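Local coordinates for protein Ufm1-specific protease (Caenorhabditis elegans, PDB 5EJJ) that hydrolyses the peptide bond at the C-terminal glycine of the ubiquitin-like modifier Ufm1, acting as a thiol protease that releases it from target proteins, at residues C129-V133 and E201-M205. Sequence-based numbering, arbitrary orientation.
Sequences CVSRV and EFTAM
Two parallel neighbours in a mixed five-stranded sheet meet here. Residues 129-133 belong to strand 127-139, which pairs on its other side with the antiparallel strand 235-247. Residues 201-205 belong to the interrupted strand 199-205, in the UfSP2 N-terminal family region. The contact joins these two strands in the middle of the sheet, away from the presumed catalytic residues. Both segments are extended in backbone. The register pairs Val130 with Glu201 (CA to CA 5.0 Å) and Ser131 with Phe202 (CA to CA 5.1 Å). The axes of 129-133 and 203-205 cross at -53°, with a closest approach of 5.8 Å, and the close register stops after Ser131 and Phe202.

One backbone hydrogen bond joins the segments, from Phe202 N to Val130 O at 2.8 Å, nearly linear at 176°. Glu201 CA adds a CA-H...O contact to Val130 O at 3.6 Å. Val130 and Glu201 share one sheet face, with Val130 CG1 4.3 Å from Glu201 CB. Glu201 OE1 is hydrogen-bonded to Ser345 OG.

Phe202 (chi1 m) sets its ring beside Cys129 (chi1 m). Cys129 SG lies 5.3 Å from the ring centroid in an oblique sulfur-aromatic contact, and Cys129 CB lies 4.0 Å from Phe202 CE1. Tyr164, Leu171 and Ile173 also touch the Phe202 side chain. The CA-CB bond of Ala204 points toward 129-133. Ala204 CB packs 3.7 Å from Arg132 O and makes apolar contact with Val133 CG2 at 4.0 Å.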
loop_
_atom_site.group_PDB
_atom_site.type_symbol
_atom_site.label_atom_id
_atom_site.label_comp_id
_atom_site.label_asym_id
_atom_site.label_seq_id
_atom_site.Cartn_x
_atom_site.Cartn_y
_atom_site.Cartn_z
ATOM N N CYS A 129 -11.248 -3.911 9.566
ATOM C CA CYS A 129 -11.813 -5.227 9.907
ATOM C C CYS A 129 -11.667 -6.178 8.736
ATOM O O CYS A 129 -11.882 -5.776 7.607
ATOM C CB CYS A 129 -13.291 -5.112 10.210
ATOM S SG CYS A 129 -13.648 -3.931 11.476
ATOM N N VAL A 130 -11.340 -7.440 8.990
ATOM C CA VAL A 130 -11.147 -8.376 7.890
ATOM C C VAL A 130 -11.655 -9.795 8.212
ATOM O O VAL A 130 -11.655 -10.212 9.355
ATOM C CB VAL A 130 -9.662 -8.405 7.501
ATOM C CG1 VAL A 130 -8.847 -8.816 8.675
ATOM C CG2 VAL A 130 -9.409 -9.339 6.353
ATOM N N SER A 131 -12.114 -10.527 7.204
ATOM C CA SER A 131 -12.490 -11.926 7.380
ATOM C C SER A 131 -12.306 -12.685 6.072
ATOM O O SER A 131 -12.318 -12.074 5.012
ATOM C CB SER A 131 -13.927 -12.049 7.888
ATOM O OG SER A 131 -14.849 -11.533 6.948
ATOM N N ARG A 132 -12.076 -14.000 6.152
ATOM C CA ARG A 132 -12.089 -14.855 4.965
ATOM C C ARG A 132 -13.513 -15.259 4.712
ATOM O O ARG A 132 -14.271 -15.584 5.638
ATOM C CB ARG A 132 -11.307 -16.125 5.178
ATOM C CG ARG A 132 -9.903 -16.044 4.785
ATOM C CD ARG A 132 -9.378 -17.417 4.397
ATOM N NE ARG A 132 -8.670 -17.298 3.128
ATOM C CZ ARG A 132 -8.206 -18.324 2.434
ATOM N NH1 ARG A 132 -8.378 -19.558 2.917
ATOM N NH2 ARG A 132 -7.584 -18.109 1.264
ATOM N N VAL A 133 -13.887 -15.234 3.446
ATOM C CA VAL A 133 -15.234 -15.583 3.063
ATOM C C VAL A 133 -15.131 -16.409 1.806
ATOM O O VAL A 133 -14.299 -16.118 0.949
ATOM C CB VAL A 133 -16.038 -14.347 2.741
ATOM C CG1 VAL A 133 -17.391 -14.763 2.332
ATOM C CG2 VAL A 133 -16.115 -13.426 3.944
ATOM N N GLU A 201 -9.304 -8.970 13.118
ATOM C CA GLU A 201 -9.717 -10.148 12.345
ATOM C C GLU A 201 -10.973 -10.846 12.884
ATOM O O GLU A 201 -11.052 -11.103 14.072
ATOM C CB GLU A 201 -8.576 -11.146 12.318
ATOM C CG GLU A 201 -8.848 -12.405 11.532
ATOM C CD GLU A 201 -7.547 -13.094 11.081
ATOM O OE1 GLU A 201 -7.478 -14.344 11.180
ATOM O OE2 GLU A 201 -6.601 -12.387 10.621
ATOM N N PHE A 202 -11.944 -11.157 12.015
ATOM C CA PHE A 202 -13.152 -11.922 12.407
ATOM C C PHE A 202 -13.315 -13.247 11.664
ATOM O O PHE A 202 -12.700 -13.488 10.620
ATOM C CB PHE A 202 -14.442 -11.155 12.161
ATOM C CG PHE A 202 -14.567 -9.887 12.929
ATOM C CD1 PHE A 202 -13.787 -8.782 12.608
ATOM C CD2 PHE A 202 -15.531 -9.758 13.915
ATOM C CE1 PHE A 202 -13.946 -7.579 13.280
ATOM C CE2 PHE A 202 -15.706 -8.557 14.610
ATOM C CZ PHE A 202 -14.912 -7.470 14.290
ATOM N N THR A 203 -14.172 -14.103 12.213
ATOM C CA THR A 203 -14.551 -15.329 11.531
ATOM C C THR A 203 -15.935 -15.127 10.945
ATOM O O THR A 203 -16.857 -14.718 11.657
ATOM C CB THR A 203 -14.546 -16.520 12.469
ATOM O OG1 THR A 203 -13.190 -16.885 12.746
ATOM C CG2 THR A 203 -15.227 -17.692 11.800
ATOM N N ALA A 204 -16.085 -15.364 9.644
ATOM C CA ALA A 204 -17.381 -15.119 9.013
ATOM C C ALA A 204 -18.207 -16.400 9.011
ATOM O O ALA A 204 -17.706 -17.494 8.693
ATOM C CB ALA A 204 -17.228 -14.565 7.605
ATOM N N MET A 205 -19.471 -16.255 9.388
ATOM C CA MET A 205 -20.304 -17.404 9.657
ATOM C C MET A 205 -21.687 -17.237 9.081
ATOM O O MET A 205 -22.093 -16.144 8.718
ATOM C CB MET A 205 -20.383 -17.612 11.154
ATOM C CG MET A 205 -19.053 -17.999 11.698
ATOM S SD MET A 205 -19.038 -18.194 13.457
ATOM C CE MET A 205 -20.066 -16.818 13.960
#